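PDB 4XAB: EvdO2 from Micromonospora carbonacea, which probably acts as a non-haem, metal- and 2-oxoglutarate-dependent oxygenase that carries out oxidative cyclizations in orthosomycin antibiotic biosynthesis. Local coordinates for residues A[9-12]-A[13-16]; A[29-32]-A[33-36]; A[220-223]-A[224-228]. All coordinates share one frame; numbering follows the deposited sequence. Where two conformers were deposited one is given.

Overall arrangement
The three interactions follow one another along the chain and do not touch. Interaction 1 caps the start of helix 12-21, interaction 2 the start of helix 32-45, and interaction 3 shapes the turn that leads into strand 226-234 of the antiparallel sheet. Their centres lie about 21 Å apart for interactions 1 and 2, about 18 Å for interactions 2 and 3, and about 29 Å for interactions 1 and 3. Helix 89-102 is the shared neighbour of the first two, and helix 32-45 meets Arg227 of the third. All three shape chain reversals or helix starts at the periphery of the double-stranded beta-helix, which carries the nickel site of His129, Asp131 and His215.

Interaction 1 of 3, residues A[9-12]-A[13-16]; sequences TIDH and RDRE
Asp11 and Asp14 grip each other reciprocally in a capping box, each carboxylate accepting from the other's backbone NH. From Asp11 N to Asp14 OD2 the distance is 2.9 Å, with an N-H...O angle of 156°; the donor comes to the anti side of the carboxylate and lies 25° out of its plane. In return Asp14 N reaches Asp11 OD1 at 3.1 Å, nearly in line with the C-O bond.

The torsions account for this exchange. Asp11 CG sits between its own backbone N and carbonyl carbon, which turns OD1 over the first turn of the helix, while Asp14 CG lies beside its backbone N and carries OD2 back to the N-cap residue. The two side chains cross at about a right angle, yet their carboxylate planes are only 16° apart. The two bonds bring two acceptors close, Asp11 OD1 standing 3.1 Å from Asp14 OD2. Water 1 donates to Asp14 OD2 at 2.6 Å and, more weakly, to Asp11 OD2, bridging the pair.

Further out, Glu16 N donates to His12 O at 2.9 Å, the regular helical bond that follows the cap. In the conformer described, Arg13 folds at chi3 and brings NE to 4.0 Å from Asp11 OD1, longer than a salt bridge. Ile10 and Asp14 rest on helix 89-102, touching Ile97 and Ala100, and Phe101, respectively. Arg15 also reaches that side, where its guanidinium, in the conformer described, forms a salt bridge with Asp103.

Two carboxylates this close would normally oppose each other. Here the donated backbone NH groups, the bridging water and the positive end of the helix dipole probably offset that cost and help both remain ionised.

Interaction 2 of 3, residues A[29-32]-A[33-36]; sequences VASE and SEVA
Ser31 holds OG between its backbone N and carbonyl carbon (chi1 71°), turned toward the helix, while Glu34 places CG beside its own N (chi1 -73°) and then runs extended back to the N-cap residue. The two thereby complete a capping box. Glu34 N donates to Ser31 OG at 3.1 Å, and Ser31 N donates to Glu34 OE1 at 2.9 Å, approaching the anti side of the carboxylate from 32° out of its plane. Glu34 CG also packs 3.3 Å from Ser31 OG, so the aliphatic part of the chain lies alongside the hydroxyl.

Val35 N closes the first helical turn on Ser31 O at 2.9 Å, and Val35 CG2 meets Ala30 CB at 4.0 Å.

Arg93, from helix 89-102, binds both Glu34 OE1 and the carbonyl of Val29, tying the cap to that helix. Were Glu34 replaced by an alanine, Ser31 N would probably lose its acceptor and Arg93 its salt-bridge mate. Val29 and Ala30 also touch His90 of the same helix and Thr148 of strand 139-149, which sets the start of helix 32-45 between helix and sheet.

Interaction 3 of 3, residues A[220-223]-A[224-228]; sequences NLTD and QPRRA
Asn220 and Thr222 build an Asx turn, onto which Gln224 and Arg226 fold as the chain reverses into strand 226-234 of the double-stranded beta-helix. Asn220 OD1 accepts twice from Thr222: the backbone N stands 3.1 Å off, well above the carbonyl plane, whereas OG1 comes to 2.7 Å in that plane, on a lone pair. The other arm of the amide, Asn220 ND2, points to Gln224 O at 2.9 Å, and the oxygen lies close to the amide plane. ND2 also donates to Pro119 O, so both ends of the amide are engaged and its rotation is fixed.

Arg226 can be followed outward from CB. The chain bends at chi2 (-76°), doubling back toward the turn. Arg226 CG then packs against the neighbouring amide, 3.7 Å from Asn220 ND2. Beyond it, NE makes weak bonds to Thr222 OG1 and Gln224 O. The guanidinium plane stands 86° from that of the Asn220 amide. NH1 donates to the carbonyl of Glu152, while Arg226 NH2 donates to Thr222 OG1 at 3.0 Å, with the oxygen 18° out of the guanidinium plane.

That hydroxyl is therefore a junction. It gives its own proton to Asn220 OD1 and receives from Arg226 NH2, with weaker donations from Arg226 NE and Gln224 N. The Asp223 carboxylate forms a salt bridge with Arg121. Water 2 accepts from Asp223 N at 2.8 Å and donates to Gln224 OE1 at 3.2 Å.

Interaction 1 of 3, residues A[9-12]-A[13-16]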
loop_
_atom_site.group_PDB
_atom_site.type_symbol
_atom_site.label_atom_id
_atom_site.label_comp_id
_atom_site.label_asym_id
_atom_site.label_seq_id
_atom_site.Cartn_x
_atom_site.Cartn_y
_atom_site.Cartn_z
ATOM N N THR A 9 14.912 -11.941 7.533
ATOM C CA THR A 9 15.376 -10.989 8.539
ATOM C C THR A 9 15.673 -9.659 7.877
ATOM O O THR A 9 15.775 -9.595 6.654
ATOM C CB THR A 9 16.649 -11.483 9.262
ATOM O OG1 THR A 9 17.695 -11.718 8.304
ATOM C CG2 THR A 9 16.365 -12.758 10.031
ATOM N N ILE A 10 15.814 -8.602 8.675
ATOM C CA ILE A 10 16.327 -7.358 8.135
ATOM C C ILE A 10 17.717 -7.076 8.679
ATOM O O ILE A 10 18.076 -7.512 9.778
ATOM C CB ILE A 10 15.407 -6.153 8.429
ATOM C CG1 ILE A 10 15.162 -5.997 9.927
ATOM C CG2 ILE A 10 14.082 -6.288 7.669
ATOM C CD1 ILE A 10 14.422 -4.708 10.269
ATOM N N ASP A 11 18.514 -6.370 7.885
ATOM C CA ASP A 11 19.844 -6.000 8.331
ATOM C C ASP A 11 20.107 -4.529 8.062
ATOM O O ASP A 11 19.225 -3.808 7.580
ATOM C CB ASP A 11 20.913 -6.875 7.668
ATOM C CG ASP A 11 20.818 -6.892 6.165
ATOM O OD1 ASP A 11 20.354 -5.891 5.572
ATOM O OD2 ASP A 11 21.220 -7.924 5.567
ATOM N N HIS A 12 21.308 -4.072 8.405
ATOM C CA HIS A 12 21.627 -2.656 8.246
ATOM C C HIS A 12 21.445 -2.193 6.814
ATOM O O HIS A 12 20.973 -1.085 6.568
ATOM C CB HIS A 12 23.057 -2.373 8.689
ATOM C CG HIS A 12 23.492 -0.965 8.443
ATOM N ND1 HIS A 12 24.177 -0.584 7.307
ATOM C CD2 HIS A 12 23.337 0.159 9.184
ATOM C CE1 HIS A 12 24.429 0.712 7.362
ATOM N NE2 HIS A 12 23.931 1.185 8.491
ATOM N N ARG A 13 21.834 -3.039 5.868
ATOM C CA ARG A 13 21.741 -2.702 4.455
ATOM C C ARG A 13 20.302 -2.407 4.032
ATOM O O ARG A 13 20.053 -1.514 3.216
ATOM C CB ARG A 13 22.315 -3.842 3.610
ATOM C CG ARG A 13 22.289 -3.585 2.120
ATOM C CD ARG A 13 22.500 -4.879 1.350
ATOM N NE ARG A 13 21.512 -5.893 1.715
ATOM C CZ ARG A 13 21.381 -7.061 1.098
ATOM N NH1 ARG A 13 22.175 -7.364 0.083
ATOM N NH2 ARG A 13 20.452 -7.921 1.494
ATOM N N ASP A 14 19.355 -3.165 4.587
ATOM C CA ASP A 14 17.936 -2.956 4.278
ATOM C C ASP A 14 17.516 -1.557 4.714
ATOM O O ASP A 14 16.870 -0.830 3.965
ATOM C CB ASP A 14 17.043 -3.990 4.968
ATOM C CG ASP A 14 17.240 -5.391 4.429
ATOM O OD1 ASP A 14 17.293 -5.557 3.192
ATOM O OD2 ASP A 14 17.349 -6.324 5.248
ATOM N N ARG A 15 17.873 -1.192 5.943
ATOM C CA ARG A 15 17.516 0.116 6.459
ATOM C C ARG A 15 18.205 1.228 5.677
ATOM O O ARG A 15 17.596 2.280 5.407
ATOM C CB ARG A 15 17.872 0.215 7.946
ATOM C CG ARG A 15 17.474 1.526 8.593
ATOM C CD ARG A 15 18.009 1.607 10.019
ATOM N NE ARG A 15 17.920 2.960 10.559
ATOM C CZ ARG A 15 18.879 3.874 10.440
ATOM N NH1 ARG A 15 20.000 3.582 9.795
ATOM N NH2 ARG A 15 18.714 5.084 10.959
ATOM N N GLU A 16 19.466 1.001 5.326
ATOM C CA GLU A 16 20.244 2.000 4.632
ATOM C C GLU A 16 19.638 2.301 3.264
ATOM O O GLU A 16 19.507 3.462 2.875
ATOM C CB GLU A 16 21.695 1.545 4.496
ATOM C CG GLU A 16 22.558 2.498 3.695
ATOM C CD GLU A 16 23.949 1.945 3.439
ATOM O OE1 GLU A 16 24.095 0.702 3.346
ATOM O OE2 GLU A 16 24.893 2.756 3.330
HETATM O O HOH W 1 18.610 -8.539 4.665
#

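Interaction 2 of 3, residues A[29-32]-A[33-36]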
loop_
_atom_site.group_PDB
_atom_site.type_symbol
_atom_site.label_atom_id
_atom_site.label_comp_id
_atom_site.label_asym_id
_atom_site.label_seq_id
_atom_site.Cartn_x
_atom_site.Cartn_y
_atom_site.Cartn_z
ATOM N N VAL A 29 8.397 -11.565 4.438
ATOM C CA VAL A 29 8.017 -10.991 5.725
ATOM C C VAL A 29 6.896 -11.819 6.375
ATOM O O VAL A 29 6.669 -11.727 7.575
ATOM C CB VAL A 29 7.586 -9.511 5.582
ATOM C CG1 VAL A 29 6.174 -9.403 5.033
ATOM C CG2 VAL A 29 7.679 -8.786 6.930
ATOM N N ALA A 30 6.203 -12.614 5.566
ATOM C CA ALA A 30 5.188 -13.537 6.051
ATOM C C ALA A 30 5.589 -14.925 5.604
ATOM O O ALA A 30 6.001 -15.112 4.462
ATOM C CB ALA A 30 3.803 -13.182 5.519
ATOM N N SER A 31 5.483 -15.892 6.510
ATOM C CA SER A 31 5.820 -17.274 6.189
ATOM C C SER A 31 4.776 -17.858 5.268
ATOM O O SER A 31 3.692 -17.300 5.124
ATOM C CB SER A 31 5.899 -18.117 7.451
ATOM O OG SER A 31 4.591 -18.305 7.972
ATOM N N GLU A 32 5.090 -19.008 4.682
ATOM C CA GLU A 32 4.148 -19.692 3.809
ATOM C C GLU A 32 2.837 -20.006 4.532
ATOM O O GLU A 32 1.761 -19.903 3.942
ATOM C CB GLU A 32 4.776 -20.973 3.257
ATOM C CG GLU A 32 3.968 -21.628 2.156
ATOM C CD GLU A 32 4.711 -22.769 1.495
ATOM O OE1 GLU A 32 5.819 -23.108 1.961
ATOM O OE2 GLU A 32 4.185 -23.324 0.508
ATOM N N SER A 33 2.919 -20.365 5.810
ATOM C CA SER A 33 1.718 -20.700 6.566
ATOM C C SER A 33 0.921 -19.445 6.921
ATOM O O SER A 33 -0.309 -19.474 6.945
ATOM C CB SER A 33 2.071 -21.494 7.831
ATOM O OG SER A 33 2.722 -20.681 8.789
ATOM N N GLU A 34 1.617 -18.342 7.195
ATOM C CA GLU A 34 0.950 -17.073 7.453
ATOM C C GLU A 34 0.245 -16.568 6.193
ATOM O O GLU A 34 -0.869 -16.063 6.265
ATOM C CB GLU A 34 1.945 -16.025 7.970
ATOM C CG GLU A 34 2.394 -16.271 9.407
ATOM C CD GLU A 34 3.558 -15.387 9.839
ATOM O OE1 GLU A 34 4.272 -14.851 8.965
ATOM O OE2 GLU A 34 3.759 -15.229 11.061
ATOM N N VAL A 35 0.893 -16.717 5.042
ATOM C CA VAL A 35 0.268 -16.389 3.764
ATOM C C VAL A 35 -0.973 -17.253 3.509
ATOM O O VAL A 35 -1.999 -16.759 3.053
ATOM C CB VAL A 35 1.264 -16.567 2.595
ATOM C CG1 VAL A 35 0.548 -16.538 1.242
ATOM C CG2 VAL A 35 2.336 -15.496 2.665
ATOM N N ALA A 36 -0.879 -18.543 3.823
ATOM C CA ALA A 36 -2.005 -19.450 3.614
ATOM C C ALA A 36 -3.214 -19.004 4.429
ATOM O O ALA A 36 -4.344 -19.029 3.944
ATOM C CB ALA A 36 -1.618 -20.878 3.969
#

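Interaction 3 of 3, residues A[220-223]-A[224-228]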
loop_
_atom_site.group_PDB
_atom_site.type_symbol
_atom_site.label_atom_id
_atom_site.label_comp_id
_atom_site.label_asym_id
_atom_site.label_seq_id
_atom_site.Cartn_x
_atom_site.Cartn_y
_atom_site.Cartn_z
ATOM N N ASN A 220 -3.658 -5.369 -13.668
ATOM C CA ASN A 220 -3.441 -6.810 -13.553
ATOM C C ASN A 220 -3.822 -7.472 -14.860
ATOM O O ASN A 220 -4.989 -7.752 -15.103
ATOM C CB ASN A 220 -4.241 -7.387 -12.379
ATOM C CG ASN A 220 -4.138 -8.896 -12.281
ATOM O OD1 ASN A 220 -3.217 -9.499 -12.819
ATOM N ND2 ASN A 220 -5.084 -9.511 -11.577
ATOM N N LEU A 221 -2.828 -7.714 -15.711
ATOM C CA LEU A 221 -3.074 -8.319 -17.013
ATOM C C LEU A 221 -3.136 -9.840 -16.958
ATOM O O LEU A 221 -3.051 -10.493 -17.985
ATOM C CB LEU A 221 -1.991 -7.894 -18.009
ATOM C CG LEU A 221 -1.763 -6.383 -18.110
ATOM C CD1 LEU A 221 -0.591 -6.072 -19.025
ATOM C CD2 LEU A 221 -3.026 -5.666 -18.572
ATOM N N THR A 222 -3.286 -10.403 -15.768
ATOM C CA THR A 222 -3.278 -11.853 -15.621
ATOM C C THR A 222 -4.666 -12.361 -15.253
ATOM O O THR A 222 -5.540 -11.590 -14.865
ATOM C CB THR A 222 -2.274 -12.330 -14.542
ATOM O OG1 THR A 222 -2.855 -12.159 -13.245
ATOM C CG2 THR A 222 -0.953 -11.568 -14.629
ATOM N N ASP A 223 -4.867 -13.669 -15.355
ATOM C CA ASP A 223 -6.180 -14.225 -15.096
ATOM C C ASP A 223 -6.384 -14.614 -13.637
ATOM O O ASP A 223 -7.373 -15.267 -13.309
ATOM C CB ASP A 223 -6.426 -15.430 -16.010
ATOM C CG ASP A 223 -6.622 -15.021 -17.463
ATOM O OD1 ASP A 223 -7.434 -14.106 -17.714
ATOM O OD2 ASP A 223 -5.958 -15.598 -18.351
ATOM N N GLN A 224 -5.480 -14.171 -12.762
ATOM C CA GLN A 224 -5.545 -14.506 -11.340
ATOM C C GLN A 224 -5.609 -13.249 -10.493
ATOM O O GLN A 224 -4.906 -12.277 -10.783
ATOM C CB GLN A 224 -4.331 -15.344 -10.910
ATOM C CG GLN A 224 -4.201 -16.683 -11.639
ATOM C CD GLN A 224 -3.677 -16.521 -13.053
ATOM O OE1 GLN A 224 -2.805 -15.686 -13.311
ATOM N NE2 GLN A 224 -4.215 -17.310 -13.982
ATOM N N PRO A 225 -6.426 -13.268 -9.423
ATOM C CA PRO A 225 -6.482 -12.101 -8.534
ATOM C C PRO A 225 -5.146 -11.913 -7.840
ATOM O O PRO A 225 -4.414 -12.884 -7.647
ATOM C CB PRO A 225 -7.584 -12.458 -7.525
ATOM C CG PRO A 225 -8.213 -13.736 -8.041
ATOM C CD PRO A 225 -7.185 -14.404 -8.883
ATOM N N ARG A 226 -4.823 -10.675 -7.486
ATOM C CA ARG A 226 -3.589 -10.376 -6.790
ATOM C C ARG A 226 -3.919 -9.597 -5.537
ATOM O O ARG A 226 -4.499 -8.512 -5.615
ATOM C CB ARG A 226 -2.645 -9.583 -7.683
ATOM C CG ARG A 226 -2.464 -10.220 -9.041
ATOM C CD ARG A 226 -1.552 -11.430 -8.944
ATOM N NE ARG A 226 -1.624 -12.208 -10.168
ATOM C CZ ARG A 226 -0.714 -13.097 -10.538
ATOM N NH1 ARG A 226 0.346 -13.314 -9.773
ATOM N NH2 ARG A 226 -0.866 -13.763 -11.672
ATOM N N ARG A 227 -3.568 -10.165 -4.391
ATOM C CA ARG A 227 -3.973 -9.624 -3.094
ATOM C C ARG A 227 -2.801 -9.073 -2.305
ATOM O O ARG A 227 -1.714 -9.640 -2.302
ATOM C CB ARG A 227 -4.682 -10.710 -2.281
ATOM C CG ARG A 227 -5.916 -11.264 -2.985
ATOM C CD ARG A 227 -6.268 -12.664 -2.502
ATOM N NE ARG A 227 -5.303 -13.678 -2.926
ATOM C CZ ARG A 227 -5.442 -14.979 -2.673
ATOM N NH1 ARG A 227 -6.501 -15.411 -1.998
ATOM N NH2 ARG A 227 -4.526 -15.849 -3.090
ATOM N N ALA A 228 -3.025 -7.952 -1.628
ATOM C CA ALA A 228 -1.996 -7.371 -0.780
ATOM C C ALA A 228 -2.620 -6.989 0.542
ATOM O O ALA A 228 -3.790 -6.607 0.599
ATOM C CB ALA A 228 -1.355 -6.151 -1.449
HETATM O O HOH W 2 -2.818 -15.233 -16.486
#